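Local coordinates for protein geranyltranstransferase (IspA) (Helicobacter pylori, PDB 3LLW) that probably acts as a magnesium-dependent prenyltransferase of isoprenoid biosynthesis, joining isoprenyl diphosphate units as in the farnesyl and geranylgeranyl diphosphate synthase family, at residues Met199-Ser204 with Glu210-Leu215; Lys54-Val59 with Phe77-Ser82. All coordinates share one frame; numbering follows the deposited sequence.

Contact 1: residues Met199-Ser204 with Glu210-Leu215; sequences MGLVAS and ELFKWL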
# COMPACT_ATOMS: atom_id res chain seq x y z
N MET A 199 -8.90 7.40 13.35
CA MET A 199 -9.14 5.99 13.06
C MET A 199 -9.68 5.31 14.33
O MET A 199 -10.46 4.36 14.23
CB MET A 199 -7.89 5.26 12.52
CG MET A 199 -7.55 5.47 11.02
SD MET A 199 -5.81 4.94 10.63
CE MET A 199 -6.14 3.19 10.47
N GLY A 200 -9.28 5.82 15.50
CA GLY A 200 -9.92 5.44 16.78
C GLY A 200 -11.42 5.79 16.86
O GLY A 200 -12.22 4.98 17.35
N LEU A 201 -11.80 6.97 16.39
CA LEU A 201 -13.24 7.39 16.41
C LEU A 201 -14.06 6.54 15.44
O LEU A 201 -15.04 5.93 15.83
CB LEU A 201 -13.41 8.89 16.10
CG LEU A 201 -14.86 9.43 16.03
CD1 LEU A 201 -15.64 9.17 17.32
CD2 LEU A 201 -14.88 10.91 15.73
N VAL A 202 -13.63 6.52 14.18
CA VAL A 202 -14.23 5.70 13.13
C VAL A 202 -14.43 4.24 13.55
O VAL A 202 -15.55 3.72 13.46
CB VAL A 202 -13.39 5.83 11.81
CG1 VAL A 202 -13.75 4.75 10.80
CG2 VAL A 202 -13.59 7.20 11.20
N ALA A 203 -13.36 3.60 14.04
CA ALA A 203 -13.42 2.20 14.50
C ALA A 203 -14.39 1.95 15.67
O ALA A 203 -14.92 0.85 15.79
CB ALA A 203 -12.04 1.68 14.85
N SER A 204 -14.60 2.95 16.52
CA SER A 204 -15.54 2.82 17.65
C SER A 204 -17.01 2.76 17.22
O SER A 204 -17.86 2.29 17.99
CB SER A 204 -15.35 3.94 18.67
OG SER A 204 -15.88 5.16 18.20
N GLU A 210 -18.28 16.76 14.97
CA GLU A 210 -17.54 17.77 15.71
C GLU A 210 -16.30 17.20 16.37
O GLU A 210 -15.26 17.86 16.42
CB GLU A 210 -18.42 18.39 16.78
CG GLU A 210 -19.21 19.62 16.35
CD GLU A 210 -19.50 20.56 17.53
OE1 GLU A 210 -19.77 20.06 18.65
OE2 GLU A 210 -19.45 21.79 17.33
N LEU A 211 -16.41 15.98 16.90
CA LEU A 211 -15.30 15.31 17.59
C LEU A 211 -14.25 14.88 16.57
O LEU A 211 -13.05 14.94 16.85
CB LEU A 211 -15.78 14.11 18.41
CG LEU A 211 -14.70 13.38 19.25
CD1 LEU A 211 -14.06 14.35 20.22
CD2 LEU A 211 -15.27 12.18 19.98
N PHE A 212 -14.72 14.45 15.40
CA PHE A 212 -13.86 14.14 14.27
C PHE A 212 -12.97 15.33 13.94
O PHE A 212 -11.73 15.20 13.94
CB PHE A 212 -14.69 13.73 13.05
CG PHE A 212 -13.88 13.11 11.95
CD1 PHE A 212 -13.78 11.72 11.83
CD2 PHE A 212 -13.20 13.91 11.01
CE1 PHE A 212 -13.02 11.15 10.82
CE2 PHE A 212 -12.45 13.33 9.99
CZ PHE A 212 -12.36 11.95 9.89
N LYS A 213 -13.60 16.48 13.68
CA LYS A 213 -12.88 17.69 13.32
C LYS A 213 -11.89 18.07 14.41
O LYS A 213 -10.73 18.44 14.13
CB LYS A 213 -13.85 18.84 13.08
CG LYS A 213 -14.39 18.92 11.65
CD LYS A 213 -15.03 20.29 11.41
CE LYS A 213 -14.74 20.82 10.00
NZ LYS A 213 -15.43 20.05 8.92
N TRP A 214 -12.35 17.95 15.66
CA TRP A 214 -11.54 18.23 16.82
C TRP A 214 -10.32 17.30 16.93
O TRP A 214 -9.21 17.79 17.13
CB TRP A 214 -12.39 18.15 18.10
CG TRP A 214 -11.66 18.67 19.30
CD1 TRP A 214 -11.66 19.94 19.78
CD2 TRP A 214 -10.77 17.92 20.15
NE1 TRP A 214 -10.86 20.04 20.88
CE2 TRP A 214 -10.29 18.81 21.13
CE3 TRP A 214 -10.34 16.59 20.17
CZ2 TRP A 214 -9.40 18.42 22.12
CZ3 TRP A 214 -9.46 16.19 21.16
CH2 TRP A 214 -9.00 17.11 22.12
N LEU A 215 -10.53 15.99 16.80
CA LEU A 215 -9.41 15.02 16.91
C LEU A 215 -8.40 15.21 15.79
O LEU A 215 -7.18 15.14 16.03
CB LEU A 215 -9.89 13.57 16.93
CG LEU A 215 -10.42 12.96 18.23
CD1 LEU A 215 -10.98 11.60 17.93
CD2 LEU A 215 -9.36 12.88 19.32

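Contact 2: residues Lys54-Val59 with Phe77-Ser82; sequences KLFLAV and FKIALS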
# COMPACT_ATOMS: atom_id res chain seq x y z
N LYS A 54 -0.98 3.08 20.47
CA LYS A 54 -1.46 3.63 21.75
C LYS A 54 -2.42 4.80 21.59
O LYS A 54 -3.40 4.90 22.33
CB LYS A 54 -0.30 4.02 22.66
CG LYS A 54 0.38 2.83 23.30
CD LYS A 54 1.69 3.22 23.94
CE LYS A 54 2.44 1.96 24.38
NZ LYS A 54 3.59 2.25 25.25
N LEU A 55 -2.17 5.68 20.62
CA LEU A 55 -3.09 6.79 20.33
C LEU A 55 -4.43 6.28 19.83
O LEU A 55 -5.47 6.80 20.22
CB LEU A 55 -2.50 7.74 19.29
CG LEU A 55 -1.36 8.66 19.69
CD1 LEU A 55 -0.64 9.11 18.42
CD2 LEU A 55 -1.92 9.85 20.46
N PHE A 56 -4.37 5.28 18.95
CA PHE A 56 -5.55 4.62 18.39
C PHE A 56 -6.40 4.03 19.51
O PHE A 56 -7.62 4.26 19.59
CB PHE A 56 -5.13 3.51 17.40
CG PHE A 56 -6.28 2.64 16.95
CD1 PHE A 56 -6.37 1.32 17.37
CD2 PHE A 56 -7.28 3.14 16.11
CE1 PHE A 56 -7.44 0.51 16.95
CE2 PHE A 56 -8.35 2.34 15.70
CZ PHE A 56 -8.44 1.03 16.13
N LEU A 57 -5.72 3.27 20.37
CA LEU A 57 -6.37 2.61 21.49
C LEU A 57 -6.85 3.56 22.59
O LEU A 57 -7.82 3.27 23.26
CB LEU A 57 -5.48 1.51 22.06
CG LEU A 57 -5.28 0.29 21.18
CD1 LEU A 57 -4.11 -0.56 21.71
CD2 LEU A 57 -6.57 -0.52 21.13
N ALA A 58 -6.18 4.70 22.75
CA ALA A 58 -6.61 5.72 23.70
C ALA A 58 -8.02 6.21 23.38
O ALA A 58 -8.82 6.34 24.28
CB ALA A 58 -5.65 6.88 23.72
N VAL A 59 -8.29 6.46 22.10
CA VAL A 59 -9.58 6.97 21.64
C VAL A 59 -10.64 5.88 21.73
O VAL A 59 -11.75 6.11 22.19
CB VAL A 59 -9.49 7.51 20.19
CG1 VAL A 59 -10.77 8.23 19.78
CG2 VAL A 59 -8.35 8.46 20.05
N PHE A 77 -7.01 -4.80 17.39
CA PHE A 77 -5.58 -4.99 17.41
C PHE A 77 -5.04 -5.07 15.97
O PHE A 77 -4.02 -4.49 15.68
CB PHE A 77 -5.21 -6.24 18.22
CG PHE A 77 -5.26 -6.05 19.71
CD1 PHE A 77 -5.49 -4.80 20.28
CD2 PHE A 77 -5.03 -7.13 20.56
CE1 PHE A 77 -5.52 -4.63 21.66
CE2 PHE A 77 -5.05 -6.98 21.94
CZ PHE A 77 -5.29 -5.72 22.49
N LYS A 78 -5.75 -5.77 15.09
CA LYS A 78 -5.43 -5.81 13.66
C LYS A 78 -5.30 -4.41 13.06
O LYS A 78 -4.27 -4.10 12.46
CB LYS A 78 -6.51 -6.59 12.90
CG LYS A 78 -6.36 -8.09 12.95
CD LYS A 78 -7.60 -8.72 12.33
CE LYS A 78 -7.64 -10.22 12.52
NZ LYS A 78 -8.94 -10.78 12.02
N ILE A 79 -6.32 -3.58 13.27
CA ILE A 79 -6.30 -2.17 12.88
C ILE A 79 -5.13 -1.38 13.46
O ILE A 79 -4.45 -0.64 12.74
CB ILE A 79 -7.61 -1.49 13.27
CG1 ILE A 79 -8.78 -2.18 12.54
CG2 ILE A 79 -7.51 0.00 12.98
CD1 ILE A 79 -10.17 -1.80 13.04
N ALA A 80 -4.90 -1.54 14.76
CA ALA A 80 -3.78 -0.91 15.43
C ALA A 80 -2.45 -1.37 14.82
O ALA A 80 -1.53 -0.57 14.65
CB ALA A 80 -3.82 -1.22 16.93
N LEU A 81 -2.38 -2.66 14.48
CA LEU A 81 -1.21 -3.28 13.86
C LEU A 81 -0.99 -2.75 12.43
O LEU A 81 0.16 -2.61 11.99
CB LEU A 81 -1.33 -4.81 13.86
CG LEU A 81 -0.10 -5.63 13.42
CD1 LEU A 81 1.17 -5.14 14.08
CD2 LEU A 81 -0.29 -7.12 13.63
N SER A 82 -2.07 -2.41 11.73
CA SER A 82 -1.93 -1.87 10.37
C SER A 82 -1.23 -0.53 10.39
O SER A 82 -0.42 -0.24 9.51
CB SER A 82 -3.28 -1.74 9.68
OG SER A 82 -3.95 -0.62 10.19

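Contact 1: residues Met199-Ser204 with Glu210-Leu215
Leu201 reaches across to Leu211, Phe212 and Leu215 and carries most of a helical hairpin, formed where helices 178-204 and 209-236 of the all-helical prenyl synthase fold follow each other after a short turn. The segments 199-204 and 210-215 run nearly antiparallel, at 155°, and their axes approach to 10.3 Å, a spacing that large apolar side chains fill. Leu201 is the first residue of its segment to bridge that gap, and it illustrates how a single large residue can join two helices. It points toward the partner, and with CG anti to the backbone N (chi1 178°) its two methyls reach different residues there. CD2 goes deepest, resting 3.6 Å from the backbone N of Phe212 and 3.9 Å from Phe212 CB, so one branch packs on the helix wall and not only on side chains. The other branch turns to Leu211, where Leu201 CD1 and Leu211 CD2 lie 4.0 Å apart. Closer to the backbone, Leu201 CB receives the CD1 methyl of Leu215 at 4.1 Å. Thus one leucine meets three residues of the opposite helix, spaced as i, i+1 and i+4. Beyond the hairpin, Leu63 also touches Leu201, and Val59 touches Leu215, so helix 51-63 packs beside the hairpin. Val202 follows, its side chain slanting across that of Phe212; it also touches Leu148 of helix 142-156. Val202 CG2 comes to the Phe212 ring at the edge, near the ring plane, 4.0 Å from Phe212 CE1. Ser204 ends the segment by folding back on its own helix: its OG donates to Leu201 O at 2.6 Å, in the carbonyl plane, on a lone pair, with a C=O...OG angle of 134°.

Contact 2: residues Lys54-Val59 with Phe77-Ser82
The ring of Phe56 is the main bump of this interface, and the hollow it enters is walled by Ile79 and Ala80 on the facing helix. Helices 51-63 and 73-94 belong to the all-helical core of the prenyl synthase fold; their segments 54-59 and 77-82 pass each other at 144°, with axes 9.7 Å apart at the closest. The backbones are nearest where Phe56 faces Ala80, a pairing that illustrates how a small residue leaves room for a phenyl group. Because Phe56 CG stands opposite the backbone N (chi1 171°), the ring reaches across to the facing helix. One flank, at CD1, comes within 3.6 Å of Ala80 CB, while the far end, CZ, meets Ile79 CG2 at 3.4 Å, a snug fit. Both methyls approach the ring obliquely. The Ile79 and Phe56 side chains cross at about a right angle, with CG2 as the branch of Ile79 that comes closest. A second, looser bump lies one residue further along helix 51-63. Leu57 CD2 is 4.3 Å from Phe77 CE1, at the edge of that ring and near its plane. Phe77 leaves its backbone heading away from helix 51-63, yet its ring swings back far enough to meet the leucine. Other helices back these residues: Phe18 of helix 6-23 touches Ala80, Leu135 of helix 117-137 touches Ile79, and behind the Leu57-Phe77 contact Phe21 of helix 6-23 meets the Phe77 ring with planes at about 60°. Ser82 OG is satisfied locally, donating to Ile79 O at 2.6 Å. All five touching residues are buried, their side chains meet through carbon atoms and no polar bond joins the two segments, consistent with cohesion by van der Waals fit and the exclusion of water.

Overall arrangement
Both contacts pair roughly antiparallel helical segments through apolar side chains, but they differ in depth. The centre of contact 2 is about 9 Å from the centre of the chain, and its touching residues are all buried; that of contact 1 is about 16 Å out, where Val202 and Phe212 remain partly exposed. Contact 1 joins neighbours in sequence across a short turn, whereas contact 2 joins helices separated by a longer, mostly helical connection. Aliphatic branches dominate the first and an aromatic ring the second. Their centres are about 13 Å apart, and they meet directly: Phe56 CE2 packs 3.3 Å from Met199 O, so helix 51-63 links the two pairings. Both lie away from the magnesium-binding residues Asp94 and Asp100.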